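Local coordinates for PCF11 protein (Saccharomyces cerevisiae, PDB 1SZ9) that binds the carboxy-terminal domain of RNA polymerase II through its CTD-interacting domain and takes part in mRNA 3'-end processing, at residues Y43-I48 against T79-R84; A63-D68 against I106-L111; R92-V97 against I136-A141. One frame throughout, in Å; residues are numbered along the deposited sequence.

Interaction 1: residues Y43-I48 against T79-R84; sequences YFVDAI and TIYFSR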
ATOM      1  N   TYR A  43      10.926  -7.524  -4.560  1.00 31.18           N
ATOM      2  CA  TYR A  43      11.738  -6.995  -3.468  1.00 32.02           C
ATOM      3  C   TYR A  43      11.088  -5.748  -2.909  1.00 29.61           C
ATOM      4  O   TYR A  43      11.033  -5.568  -1.700  1.00 27.61           O
ATOM      5  CB  TYR A  43      13.155  -6.672  -3.938  1.00 33.16           C
ATOM      6  CG  TYR A  43      13.935  -7.915  -4.278  1.00 39.31           C
ATOM      7  CD1 TYR A  43      14.145  -8.904  -3.317  1.00 40.77           C
ATOM      8  CD2 TYR A  43      14.414  -8.135  -5.567  1.00 40.57           C
ATOM      9  CE1 TYR A  43      14.800 -10.077  -3.628  1.00 42.67           C
ATOM     10  CE2 TYR A  43      15.079  -9.315  -5.891  1.00 42.23           C
ATOM     11  CZ  TYR A  43      15.264 -10.278  -4.917  1.00 44.27           C
ATOM     12  OH  TYR A  43      15.895 -11.454  -5.229  1.00 48.08           O
ATOM     13  N   PHE A  44      10.592  -4.894  -3.798  1.00 29.36           N
ATOM     14  CA  PHE A  44       9.926  -3.664  -3.374  1.00 29.19           C
ATOM     15  C   PHE A  44       8.624  -4.006  -2.635  1.00 27.91           C
ATOM     16  O   PHE A  44       8.295  -3.391  -1.629  1.00 27.11           O
ATOM     17  CB  PHE A  44       9.638  -2.767  -4.583  1.00 25.86           C
ATOM     18  CG  PHE A  44      10.874  -2.341  -5.331  1.00 26.34           C
ATOM     19  CD1 PHE A  44      12.120  -2.350  -4.712  1.00 24.53           C
ATOM     20  CD2 PHE A  44      10.789  -1.890  -6.646  1.00 28.36           C
ATOM     21  CE1 PHE A  44      13.270  -1.913  -5.390  1.00 25.91           C
ATOM     22  CE2 PHE A  44      11.929  -1.450  -7.333  1.00 28.02           C
ATOM     23  CZ  PHE A  44      13.174  -1.464  -6.697  1.00 25.98           C
ATOM     24  N   VAL A  45       7.887  -4.999  -3.122  1.00 27.82           N
ATOM     25  CA  VAL A  45       6.652  -5.381  -2.439  1.00 25.44           C
ATOM     26  C   VAL A  45       6.936  -5.860  -1.015  1.00 26.43           C
ATOM     27  O   VAL A  45       6.284  -5.433  -0.058  1.00 23.79           O
ATOM     28  CB  VAL A  45       5.901  -6.479  -3.222  1.00 25.94           C
ATOM     29  CG1 VAL A  45       4.749  -7.045  -2.378  1.00 25.23           C
ATOM     30  CG2 VAL A  45       5.343  -5.880  -4.508  1.00 25.26           C
ATOM     31  N   ASP A  46       7.927  -6.733  -0.857  1.00 28.57           N
ATOM     32  CA  ASP A  46       8.235  -7.239   0.477  1.00 28.26           C
ATOM     33  C   ASP A  46       8.744  -6.154   1.401  1.00 26.12           C
ATOM     34  O   ASP A  46       8.438  -6.150   2.583  1.00 26.01           O
ATOM     35  CB  ASP A  46       9.239  -8.383   0.406  1.00 33.49           C
ATOM     36  CG  ASP A  46       8.622  -9.650  -0.157  1.00 38.68           C
ATOM     37  OD1 ASP A  46       7.377  -9.817  -0.055  1.00 40.30           O
ATOM     38  OD2 ASP A  46       9.384 -10.481  -0.685  1.00 41.27           O
ATOM     39  N   ALA A  47       9.511  -5.222   0.857  1.00 25.82           N
ATOM     40  CA  ALA A  47      10.026  -4.117   1.652  1.00 24.01           C
ATOM     41  C   ALA A  47       8.849  -3.267   2.181  1.00 25.14           C
ATOM     42  O   ALA A  47       8.815  -2.900   3.352  1.00 23.37           O
ATOM     43  CB  ALA A  47      10.948  -3.262   0.801  1.00 21.93           C
ATOM     44  N   ILE A  48       7.882  -2.963   1.316  1.00 24.95           N
ATOM     45  CA  ILE A  48       6.743  -2.163   1.738  1.00 24.80           C
ATOM     46  C   ILE A  48       5.841  -2.913   2.721  1.00 23.34           C
ATOM     47  O   ILE A  48       5.423  -2.340   3.716  1.00 21.42           O
ATOM     48  CB  ILE A  48       5.936  -1.668   0.512  1.00 25.64           C
ATOM     49  CG1 ILE A  48       6.751  -0.600  -0.215  1.00 27.51           C
ATOM     50  CG2 ILE A  48       4.601  -1.032   0.942  1.00 24.29           C
ATOM     51  CD1 ILE A  48       6.127  -0.128  -1.481  1.00 30.71           C
ATOM     52  N   THR A  79       0.065  -4.248  -8.699  1.00 26.88           N
ATOM     53  CA  THR A  79      -1.344  -4.432  -8.379  1.00 27.48           C
ATOM     54  C   THR A  79      -1.618  -5.919  -8.122  1.00 28.77           C
ATOM     55  O   THR A  79      -2.427  -6.281  -7.262  1.00 28.48           O
ATOM     56  CB  THR A  79      -2.260  -3.975  -9.546  1.00 28.03           C
ATOM     57  OG1 THR A  79      -1.742  -4.499 -10.774  1.00 28.56           O
ATOM     58  CG2 THR A  79      -2.358  -2.445  -9.623  1.00 25.44           C
ATOM     59  N   ILE A  80      -0.939  -6.776  -8.882  1.00 29.45           N
ATOM     60  CA  ILE A  80      -1.096  -8.219  -8.746  1.00 28.87           C
ATOM     61  C   ILE A  80      -0.396  -8.714  -7.491  1.00 28.27           C
ATOM     62  O   ILE A  80      -0.998  -9.404  -6.669  1.00 28.12           O
ATOM     63  CB  ILE A  80      -0.516  -8.963  -9.985  1.00 32.76           C
ATOM     64  CG1 ILE A  80      -1.327  -8.591 -11.233  1.00 33.08           C
ATOM     65  CG2 ILE A  80      -0.543 -10.469  -9.768  1.00 30.04           C
ATOM     66  CD1 ILE A  80      -0.705  -9.064 -12.533  1.00 34.57           C
ATOM     67  N   TYR A  81       0.871  -8.349  -7.332  1.00 27.09           N
ATOM     68  CA  TYR A  81       1.636  -8.785  -6.171  1.00 26.59           C
ATOM     69  C   TYR A  81       1.091  -8.337  -4.814  1.00 27.36           C
ATOM     70  O   TYR A  81       1.011  -9.148  -3.903  1.00 26.03           O
ATOM     71  CB  TYR A  81       3.092  -8.346  -6.299  1.00 29.53           C
ATOM     72  CG  TYR A  81       3.825  -8.940  -7.490  1.00 34.18           C
ATOM     73  CD1 TYR A  81       3.200  -9.863  -8.343  1.00 35.29           C
ATOM     74  CD2 TYR A  81       5.142  -8.574  -7.761  1.00 34.82           C
ATOM     75  CE1 TYR A  81       3.874 -10.405  -9.442  1.00 37.46           C
ATOM     76  CE2 TYR A  81       5.829  -9.104  -8.851  1.00 38.78           C
ATOM     77  CZ  TYR A  81       5.190 -10.017  -9.690  1.00 40.81           C
ATOM     78  OH  TYR A  81       5.863 -10.514 -10.780  1.00 42.02           O
ATOM     79  N   PHE A  82       0.743  -7.053  -4.665  1.00 25.66           N
ATOM     80  CA  PHE A  82       0.205  -6.556  -3.386  1.00 23.04           C
ATOM     81  C   PHE A  82      -1.172  -7.146  -3.065  1.00 23.36           C
ATOM     82  O   PHE A  82      -1.568  -7.181  -1.900  1.00 23.21           O
ATOM     83  CB  PHE A  82       0.080  -5.022  -3.393  1.00 18.78           C
ATOM     84  CG  PHE A  82       1.371  -4.301  -3.144  1.00 20.31           C
ATOM     85  CD1 PHE A  82       2.067  -4.482  -1.932  1.00 21.83           C
ATOM     86  CD2 PHE A  82       1.884  -3.409  -4.095  1.00 16.78           C
ATOM     87  CE1 PHE A  82       3.256  -3.778  -1.667  1.00 20.12           C
ATOM     88  CE2 PHE A  82       3.062  -2.710  -3.840  1.00 18.92           C
ATOM     89  CZ  PHE A  82       3.752  -2.893  -2.622  1.00 19.27           C
ATOM     90  N   SER A  83      -1.904  -7.596  -4.090  1.00 23.11           N
ATOM     91  CA  SER A  83      -3.240  -8.170  -3.874  1.00 25.61           C
ATOM     92  C   SER A  83      -3.217  -9.387  -2.962  1.00 26.46           C
ATOM     93  O   SER A  83      -4.189  -9.639  -2.258  1.00 24.70           O
ATOM     94  CB  SER A  83      -3.903  -8.622  -5.188  1.00 27.24           C
ATOM     95  OG  SER A  83      -4.362  -7.523  -5.952  1.00 34.30           O
ATOM     96  N   ARG A  84      -2.125 -10.145  -2.993  1.00 27.20           N
ATOM     97  CA  ARG A  84      -2.062 -11.355  -2.190  1.00 29.08           C
ATOM     98  C   ARG A  84      -2.205 -11.179  -0.684  1.00 27.14           C
ATOM     99  O   ARG A  84      -2.945 -11.929  -0.049  1.00 24.91           O
ATOM    100  CB  ARG A  84      -0.778 -12.147  -2.475  1.00 31.57           C
ATOM    101  CG  ARG A  84      -0.744 -13.463  -1.682  1.00 34.08           C
ATOM    102  CD  ARG A  84       0.255 -14.439  -2.249  1.00 36.30           C
ATOM    103  NE  ARG A  84       0.044 -14.631  -3.682  1.00 36.33           N
ATOM    104  CZ  ARG A  84       0.996 -15.044  -4.507  1.00 37.39           C
ATOM    105  NH1 ARG A  84       2.202 -15.313  -4.021  1.00 35.17           N
ATOM    106  NH2 ARG A  84       0.765 -15.134  -5.814  1.00 35.49           N
TER
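In the all-helical CTD-interacting domain, helix 41-54 meets the short helix 78-83 through apolar packing of Val45 over one face of the Phe82 ring and Ile48 at its edge. The evidence for a ring-centred contact is direct: Val45 CG2 stands 4.0 Å from the centroid of the Phe82 ring and 14° off its normal, a CH-pi approach over one face, displaced toward the rim. The other methyl reaches the same ring at its CD1-CE1 side, with Val45 CG1 3.7 Å from Phe82 CE1. CG1 lies anti to the backbone N (chi1 170°), which leaves both branches of Val45 facing the ring. Ile48, one helical turn on, comes in at the ring's edge, its CD1 3.8 Å from Phe82 CZ. The short axes approach to 10.2 Å and cross at -41°, a helix packing within the superhelical, ARM-like array of this fold; Leu67 and Cys71 of helix 57-73 also touch Phe82, and Phe123 from a loop packs on it too. Replacing Phe82 by alanine would probably leave the Val45 methyls and Ile48 CD1 without their common partner and open a gap between the three helices. Toward solvent, Tyr81 adds its CB, 3.8 Å from Val45 CG2, while its ring presents an edge to that same methyl.

Interaction 2: residues A63-D68 against I106-L111; sequences AFYALD and INMFKL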
ATOM      1  N   ALA A  63       3.313   4.234   4.654  1.00 20.41           N
ATOM      2  CA  ALA A  63       3.850   3.103   3.892  1.00 18.91           C
ATOM      3  C   ALA A  63       2.723   2.609   2.970  1.00 19.20           C
ATOM      4  O   ALA A  63       2.972   2.206   1.830  1.00 21.96           O
ATOM      5  CB  ALA A  63       4.306   1.967   4.842  1.00 18.13           C
ATOM      6  N   PHE A  64       1.488   2.612   3.468  1.00 18.07           N
ATOM      7  CA  PHE A  64       0.349   2.220   2.624  1.00 19.98           C
ATOM      8  C   PHE A  64       0.164   3.265   1.503  1.00 18.77           C
ATOM      9  O   PHE A  64      -0.304   2.934   0.412  1.00 18.62           O
ATOM     10  CB  PHE A  64      -0.944   2.112   3.445  1.00 20.18           C
ATOM     11  CG  PHE A  64      -1.479   0.702   3.556  1.00 22.66           C
ATOM     12  CD1 PHE A  64      -1.924   0.019   2.420  1.00 20.26           C
ATOM     13  CD2 PHE A  64      -1.556   0.066   4.799  1.00 21.93           C
ATOM     14  CE1 PHE A  64      -2.437  -1.274   2.513  1.00 21.47           C
ATOM     15  CE2 PHE A  64      -2.069  -1.235   4.907  1.00 21.15           C
ATOM     16  CZ  PHE A  64      -2.512  -1.907   3.756  1.00 19.80           C
ATOM     17  N   TYR A  65       0.512   4.525   1.765  1.00 17.21           N
ATOM     18  CA  TYR A  65       0.388   5.537   0.696  1.00 19.82           C
ATOM     19  C   TYR A  65       1.440   5.250  -0.362  1.00 17.91           C
ATOM     20  O   TYR A  65       1.223   5.493  -1.543  1.00 19.73           O
ATOM     21  CB  TYR A  65       0.544   6.970   1.222  1.00 17.19           C
ATOM     22  CG  TYR A  65      -0.653   7.514   1.986  1.00 17.86           C
ATOM     23  CD1 TYR A  65      -1.876   6.831   2.024  1.00 20.18           C
ATOM     24  CD2 TYR A  65      -0.572   8.737   2.651  1.00 20.77           C
ATOM     25  CE1 TYR A  65      -2.998   7.372   2.717  1.00 17.43           C
ATOM     26  CE2 TYR A  65      -1.671   9.277   3.333  1.00 20.56           C
ATOM     27  CZ  TYR A  65      -2.879   8.588   3.357  1.00 20.74           C
ATOM     28  OH  TYR A  65      -3.967   9.157   3.990  1.00 22.90           O
ATOM     29  N   ALA A  66       2.584   4.704   0.055  1.00 19.98           N
ATOM     30  CA  ALA A  66       3.619   4.332  -0.909  1.00 18.55           C
ATOM     31  C   ALA A  66       3.063   3.186  -1.793  1.00 18.95           C
ATOM     32  O   ALA A  66       3.172   3.218  -3.022  1.00 18.33           O
ATOM     33  CB  ALA A  66       4.871   3.874  -0.172  1.00 18.43           C
ATOM     34  N   LEU A  67       2.481   2.178  -1.147  1.00 18.13           N
ATOM     35  CA  LEU A  67       1.873   1.029  -1.822  1.00 20.22           C
ATOM     36  C   LEU A  67       0.788   1.530  -2.798  1.00 22.00           C
ATOM     37  O   LEU A  67       0.711   1.094  -3.943  1.00 23.75           O
ATOM     38  CB  LEU A  67       1.230   0.105  -0.774  1.00 17.24           C
ATOM     39  CG  LEU A  67       0.543  -1.205  -1.201  1.00 18.96           C
ATOM     40  CD1 LEU A  67       0.460  -2.161   0.005  1.00 17.43           C
ATOM     41  CD2 LEU A  67      -0.863  -0.928  -1.749  1.00 16.70           C
ATOM     42  N   ASP A  68      -0.037   2.453  -2.315  1.00 20.32           N
ATOM     43  CA  ASP A  68      -1.116   3.042  -3.102  1.00 20.98           C
ATOM     44  C   ASP A  68      -0.581   3.766  -4.354  1.00 21.17           C
ATOM     45  O   ASP A  68      -1.088   3.570  -5.452  1.00 19.24           O
ATOM     46  CB  ASP A  68      -1.887   4.049  -2.234  1.00 21.02           C
ATOM     47  CG  ASP A  68      -3.064   4.666  -2.958  1.00 21.54           C
ATOM     48  OD1 ASP A  68      -4.113   4.006  -3.077  1.00 23.57           O
ATOM     49  OD2 ASP A  68      -2.941   5.814  -3.415  1.00 26.10           O
ATOM     50  N   ILE A 106      -9.831   4.307   5.274  1.00 18.31           N
ATOM     51  CA  ILE A 106     -11.131   4.080   4.645  1.00 19.57           C
ATOM     52  C   ILE A 106     -11.245   4.829   3.320  1.00 19.25           C
ATOM     53  O   ILE A 106     -11.717   4.280   2.324  1.00 17.29           O
ATOM     54  CB  ILE A 106     -12.280   4.498   5.613  1.00 20.87           C
ATOM     55  CG1 ILE A 106     -12.317   3.513   6.797  1.00 18.70           C
ATOM     56  CG2 ILE A 106     -13.656   4.563   4.859  1.00 18.80           C
ATOM     57  CD1 ILE A 106     -13.084   4.049   8.019  1.00 17.59           C
ATOM     58  N   ASN A 107     -10.826   6.091   3.314  1.00 20.69           N
ATOM     59  CA  ASN A 107     -10.885   6.881   2.090  1.00 20.69           C
ATOM     60  C   ASN A 107      -9.989   6.248   1.033  1.00 22.28           C
ATOM     61  O   ASN A 107     -10.354   6.172  -0.139  1.00 21.74           O
ATOM     62  CB  ASN A 107     -10.481   8.332   2.378  1.00 18.66           C
ATOM     63  CG  ASN A 107     -11.570   9.080   3.145  1.00 23.38           C
ATOM     64  OD1 ASN A 107     -12.704   8.613   3.207  1.00 23.14           O
ATOM     65  ND2 ASN A 107     -11.235  10.226   3.724  1.00 23.69           N
ATOM     66  N   MET A 108      -8.826   5.763   1.465  1.00 20.52           N
ATOM     67  CA  MET A 108      -7.895   5.121   0.545  1.00 21.85           C
ATOM     68  C   MET A 108      -8.552   3.898  -0.095  1.00 20.09           C
ATOM     69  O   MET A 108      -8.429   3.676  -1.308  1.00 21.23           O
ATOM     70  CB  MET A 108      -6.611   4.717   1.285  1.00 19.67           C
ATOM     71  CG  MET A 108      -5.611   3.920   0.443  1.00 22.51           C
ATOM     72  SD  MET A 108      -4.181   3.454   1.465  1.00 22.43           S
ATOM     73  CE  MET A 108      -4.990   2.188   2.575  1.00 22.58           C
ATOM     74  N   PHE A 109      -9.239   3.106   0.721  1.00 19.40           N
ATOM     75  CA  PHE A 109      -9.951   1.917   0.235  1.00 19.39           C
ATOM     76  C   PHE A 109     -11.040   2.316  -0.780  1.00 20.67           C
ATOM     77  O   PHE A 109     -11.216   1.664  -1.813  1.00 18.65           O
ATOM     78  CB  PHE A 109     -10.591   1.190   1.414  1.00 21.11           C
ATOM     79  CG  PHE A 109     -11.613   0.166   1.014  1.00 24.02           C
ATOM     80  CD1 PHE A 109     -11.218  -1.052   0.444  1.00 24.63           C
ATOM     81  CD2 PHE A 109     -12.967   0.441   1.145  1.00 23.02           C
ATOM     82  CE1 PHE A 109     -12.162  -1.976   0.004  1.00 25.18           C
ATOM     83  CE2 PHE A 109     -13.927  -0.485   0.703  1.00 27.10           C
ATOM     84  CZ  PHE A 109     -13.521  -1.691   0.129  1.00 25.24           C
ATOM     85  N   LYS A 110     -11.783   3.378  -0.472  1.00 19.93           N
ATOM     86  CA  LYS A 110     -12.816   3.852  -1.380  1.00 25.94           C
ATOM     87  C   LYS A 110     -12.247   4.138  -2.768  1.00 25.78           C
ATOM     88  O   LYS A 110     -12.849   3.777  -3.768  1.00 23.29           O
ATOM     89  CB  LYS A 110     -13.469   5.133  -0.855  1.00 29.06           C
ATOM     90  CG  LYS A 110     -14.583   4.930   0.165  1.00 31.43           C
ATOM     91  CD  LYS A 110     -15.225   6.283   0.434  1.00 35.69           C
ATOM     92  CE  LYS A 110     -16.401   6.193   1.372  1.00 37.48           C
ATOM     93  NZ  LYS A 110     -17.043   7.534   1.445  1.00 44.49           N
ATOM     94  N   LEU A 111     -11.086   4.786  -2.830  1.00 26.50           N
ATOM     95  CA  LEU A 111     -10.501   5.088  -4.136  1.00 25.59           C
ATOM     96  C   LEU A 111      -9.980   3.831  -4.828  1.00 25.92           C
ATOM     97  O   LEU A 111      -9.843   3.825  -6.050  1.00 27.58           O
ATOM     98  CB  LEU A 111      -9.384   6.130  -4.006  1.00 25.63           C
ATOM     99  CG  LEU A 111      -9.823   7.480  -3.438  1.00 28.65           C
ATOM    100  CD1 LEU A 111      -8.631   8.425  -3.427  1.00 26.93           C
ATOM    101  CD2 LEU A 111     -10.962   8.074  -4.276  1.00 27.98           C
TER
HETATM  102  O   HOH W   1      -6.650   5.076  -2.680  1.00 25.29           O
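Met108 reaches from helix 99-112 to helix 57-73, where it meets Asp68 and, in Met-aromatic contacts, Phe64 and Tyr65, joining two nearly parallel helices of the ARM-like array. The short axes run 9° apart in direction but 11.7 Å apart in space, and it is the long methionine side chain that spans this distance. CG is anti to the backbone N (chi1 175°) and chi2 is extended as well, carrying the sulfur straight out before the bend at chi3 (70°) turns the methyl to Phe64. There Met108 CE lies 3.8 Å from Phe64 CD1, in an oblique approach to the ring. Met108 SD is 5.1 Å from the Phe64 ring centroid, also oblique, and 5.3 Å from that of Tyr65, at the ring's edge, 4.1 Å from Tyr65 CD1. Nearer the root of the chain, Met108 CG passes alongside the carboxylate, 3.8 Å from Asp68 OD1.

In the next shell, Thr93 of helix 86-95 packs on Phe64, and Tyr90 of the same helix on Met108. Ile52 of helix 41-54 is a further neighbour of Phe64. The carboxylate has a polar setting of its own: Asp68 OD1 accepts a hydrogen bond from Trp112 NE1, and a water joins it to the opposite backbone. That water donates both its hydrogens, one to Asp68 OD1 at 2.8 Å and the other to Met108 O at 2.6 Å.

Interaction 3: residues R92-V97 against I136-A141; sequences RTYLLV and IKASAA. Unlike the reference sequence in segment 136-141: Ala141 (reference Leu).
Tyr94 reaches two alanines just beyond helix 125-137 in a small, partly buried contact of apolar touches and one water bridge, at the C-terminal end of the ARM-like helical array. Only 95 Å² is buried between the segments, and one side chain supplies all the substantial contact from residues 92-97. Tyr94 sits near the end of helix 86-95, with CG anti to the backbone N (chi1 -170°), an orientation that sends the ring out toward the turn at residues 138-140.

Two methyls receive it, both placed obliquely to the ring. Ala138 CB is 4.3 Å from Tyr94 CE1, a loose touch, whereas Ala140 CB comes to 3.2 Å from Tyr94 OH and 4.1 Å from Tyr94 CZ. The spacing of these alanines follows from how the helix stops. Ser139 has a positive phi (52°) and is the C-prime residue of a Schellman motif, in which Ala140 N bonds back to Leu135 O and Ser139 N to Ile136 O. The reversal brings Ala138 and Ala140 to the same partner while Ser139, between them, takes no part in the contact.

Around this point the ring is held by several other side chains. Phe134 meets it edge-to-face and Leu135 also packs on it, both from helix 125-137, while Leu105 and Ile106 approach from helix 99-112. Ile106 touches Ala140 as well, making the contact a junction of three helices. The phenol oxygen has a polar partner too, a water lying in the plane of the ring at its edge: the water oxygen is 2.7 Å from Tyr94 OH and donates a hydrogen bond to Ala138 O at 2.9 Å.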
ATOM      1  N   ARG A  92      -5.045  -5.888   9.623  1.00 24.13           N
ATOM      2  CA  ARG A  92      -4.147  -5.837  10.776  1.00 27.31           C
ATOM      3  C   ARG A  92      -3.751  -4.405  11.093  1.00 24.10           C
ATOM      4  O   ARG A  92      -3.715  -4.020  12.260  1.00 22.30           O
ATOM      5  CB  ARG A  92      -2.893  -6.693  10.533  1.00 30.97           C
ATOM      6  CG  ARG A  92      -3.170  -8.184  10.693  1.00 40.41           C
ATOM      7  CD  ARG A  92      -2.096  -9.060  10.066  1.00 45.72           C
ATOM      8  NE  ARG A  92      -2.551 -10.447   9.962  1.00 50.61           N
ATOM      9  CZ  ARG A  92      -1.939 -11.393   9.250  1.00 51.78           C
ATOM     10  NH1 ARG A  92      -0.833 -11.113   8.567  1.00 52.87           N
ATOM     11  NH2 ARG A  92      -2.448 -12.619   9.209  1.00 51.71           N
ATOM     12  N   THR A  93      -3.474  -3.616  10.057  1.00 19.25           N
ATOM     13  CA  THR A  93      -3.095  -2.223  10.259  1.00 19.79           C
ATOM     14  C   THR A  93      -4.246  -1.442  10.879  1.00 20.04           C
ATOM     15  O   THR A  93      -4.064  -0.715  11.846  1.00 18.55           O
ATOM     16  CB  THR A  93      -2.692  -1.558   8.915  1.00 20.87           C
ATOM     17  OG1 THR A  93      -1.559  -2.247   8.398  1.00 21.31           O
ATOM     18  CG2 THR A  93      -2.323  -0.061   9.092  1.00 17.70           C
ATOM     19  N   TYR A  94      -5.432  -1.609  10.303  1.00 21.95           N
ATOM     20  CA  TYR A  94      -6.633  -0.931  10.770  1.00 21.87           C
ATOM     21  C   TYR A  94      -6.866  -1.197  12.261  1.00 23.01           C
ATOM     22  O   TYR A  94      -7.216  -0.295  13.024  1.00 22.52           O
ATOM     23  CB  TYR A  94      -7.848  -1.420   9.957  1.00 20.30           C
ATOM     24  CG  TYR A  94      -9.108  -0.617  10.203  1.00 19.58           C
ATOM     25  CD1 TYR A  94      -9.863  -0.810  11.356  1.00 19.71           C
ATOM     26  CD2 TYR A  94      -9.538   0.348   9.283  1.00 19.59           C
ATOM     27  CE1 TYR A  94     -11.026  -0.068  11.596  1.00 21.28           C
ATOM     28  CE2 TYR A  94     -10.703   1.112   9.520  1.00 19.27           C
ATOM     29  CZ  TYR A  94     -11.435   0.892  10.672  1.00 19.50           C
ATOM     30  OH  TYR A  94     -12.574   1.610  10.920  1.00 19.51           O
ATOM     31  N   LEU A  95      -6.659  -2.443  12.669  1.00 22.49           N
ATOM     32  CA  LEU A  95      -6.854  -2.832  14.063  1.00 23.08           C
ATOM     33  C   LEU A  95      -5.794  -2.267  15.006  1.00 23.28           C
ATOM     34  O   LEU A  95      -5.978  -2.268  16.233  1.00 23.20           O
ATOM     35  CB  LEU A  95      -6.878  -4.367  14.167  1.00 20.40           C
ATOM     36  CG  LEU A  95      -8.080  -5.012  13.456  1.00 20.69           C
ATOM     37  CD1 LEU A  95      -7.931  -6.514  13.436  1.00 22.89           C
ATOM     38  CD2 LEU A  95      -9.388  -4.597  14.166  1.00 18.42           C
ATOM     39  N   LEU A  96      -4.701  -1.769  14.432  1.00 24.32           N
ATOM     40  CA  LEU A  96      -3.593  -1.236  15.232  1.00 25.28           C
ATOM     41  C   LEU A  96      -3.355   0.259  15.147  1.00 24.92           C
ATOM     42  O   LEU A  96      -2.352   0.760  15.654  1.00 25.99           O
ATOM     43  CB  LEU A  96      -2.298  -1.996  14.889  1.00 27.26           C
ATOM     44  CG  LEU A  96      -2.268  -3.490  15.313  1.00 29.27           C
ATOM     45  CD1 LEU A  96      -1.034  -4.194  14.738  1.00 29.41           C
ATOM     46  CD2 LEU A  96      -2.279  -3.600  16.845  1.00 27.43           C
ATOM     47  N   VAL A  97      -4.263   0.994  14.515  1.00 23.32           N
ATOM     48  CA  VAL A  97      -4.067   2.440  14.435  1.00 22.36           C
ATOM     49  C   VAL A  97      -5.246   3.195  15.019  1.00 23.57           C
ATOM     50  O   VAL A  97      -6.320   2.629  15.243  1.00 23.49           O
ATOM     51  CB  VAL A  97      -3.826   2.915  12.980  1.00 23.13           C
ATOM     52  CG1 VAL A  97      -2.563   2.231  12.421  1.00 21.49           C
ATOM     53  CG2 VAL A  97      -5.069   2.622  12.112  1.00 20.22           C
ATOM     54  N   ILE A 136     -17.438  -3.152   7.272  1.00 25.73           N
ATOM     55  CA  ILE A 136     -18.836  -3.188   7.705  1.00 27.13           C
ATOM     56  C   ILE A 136     -18.886  -3.735   9.154  1.00 27.96           C
ATOM     57  O   ILE A 136     -19.550  -3.167  10.019  1.00 28.42           O
ATOM     58  CB  ILE A 136     -19.663  -4.093   6.776  1.00 30.69           C
ATOM     59  CG1 ILE A 136     -19.863  -3.396   5.433  1.00 30.85           C
ATOM     60  CG2 ILE A 136     -21.018  -4.427   7.418  1.00 33.34           C
ATOM     61  CD1 ILE A 136     -20.468  -4.307   4.359  1.00 35.49           C
ATOM     62  N   LYS A 137     -18.162  -4.816   9.423  1.00 27.86           N
ATOM     63  CA  LYS A 137     -18.130  -5.387  10.777  1.00 29.29           C
ATOM     64  C   LYS A 137     -17.411  -4.488  11.785  1.00 28.72           C
ATOM     65  O   LYS A 137     -17.392  -4.785  12.972  1.00 27.76           O
ATOM     66  CB  LYS A 137     -17.459  -6.772  10.791  1.00 31.07           C
ATOM     67  CG  LYS A 137     -18.312  -7.884  10.205  1.00 35.93           C
ATOM     68  CD  LYS A 137     -19.699  -7.896  10.867  1.00 42.03           C
ATOM     69  CE  LYS A 137     -20.710  -8.732  10.079  1.00 44.70           C
ATOM     70  NZ  LYS A 137     -22.097  -8.294  10.420  1.00 48.30           N
ATOM     71  N   ALA A 138     -16.802  -3.403  11.311  1.00 27.14           N
ATOM     72  CA  ALA A 138     -16.118  -2.476  12.204  1.00 24.78           C
ATOM     73  C   ALA A 138     -16.875  -1.145  12.249  1.00 24.50           C
ATOM     74  O   ALA A 138     -16.331  -0.121  12.675  1.00 24.72           O
ATOM     75  CB  ALA A 138     -14.676  -2.257  11.730  1.00 26.26           C
ATOM     76  N   SER A 139     -18.136  -1.170  11.812  1.00 24.17           N
ATOM     77  CA  SER A 139     -18.983   0.028  11.781  1.00 26.24           C
ATOM     78  C   SER A 139     -18.235   1.141  11.052  1.00 22.73           C
ATOM     79  O   SER A 139     -18.287   2.302  11.458  1.00 22.53           O
ATOM     80  CB  SER A 139     -19.318   0.497  13.199  1.00 26.25           C
ATOM     81  OG  SER A 139     -19.661  -0.601  14.019  1.00 34.62           O
ATOM     82  N   ALA A 140     -17.576   0.784   9.954  1.00 22.49           N
ATOM     83  CA  ALA A 140     -16.777   1.745   9.200  1.00 21.98           C
ATOM     84  C   ALA A 140     -17.210   1.923   7.750  1.00 23.29           C
ATOM     85  O   ALA A 140     -16.699   2.790   7.061  1.00 22.54           O
ATOM     86  CB  ALA A 140     -15.298   1.329   9.258  1.00 21.27           C
ATOM     87  N   ALA A 141     -18.137   1.090   7.298  1.00 24.59           N
ATOM     88  CA  ALA A 141     -18.672   1.154   5.935  1.00 27.80           C
ATOM     89  C   ALA A 141     -20.142   0.789   6.054  1.00 28.88           C
ATOM     90  O   ALA A 141     -20.517   0.035   6.961  1.00 25.22           O
ATOM     91  CB  ALA A 141     -17.946   0.143   5.004  1.00 26.79           C
TER
HETATM   92  O   HOH W   2     -13.813   1.120  13.212  1.00 23.17           O

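Interactions 1 and 2 lie near the middle of the chain, their centres about 8 and 6 Å from its centre, while interaction 3 is peripheral at about 16 Å; the buried area is smallest there, 95 Å² against 219 and 185 Å². Their chemistry differs too: interaction 1 is purely apolar with a CH-pi approach, interaction 2 joins Met-aromatic contacts to a bridging water, and interaction 3 sets alanine methyls and a water against one tyrosine. Helix 57-73 links the first two, Leu67 CD1 coming to 3.4 Å from Phe82 CD1. Interactions 2 and 3 meet where Ile106 CD1 lies 3.8 Å from Tyr94 OH, whereas interactions 1 and 3 do not touch.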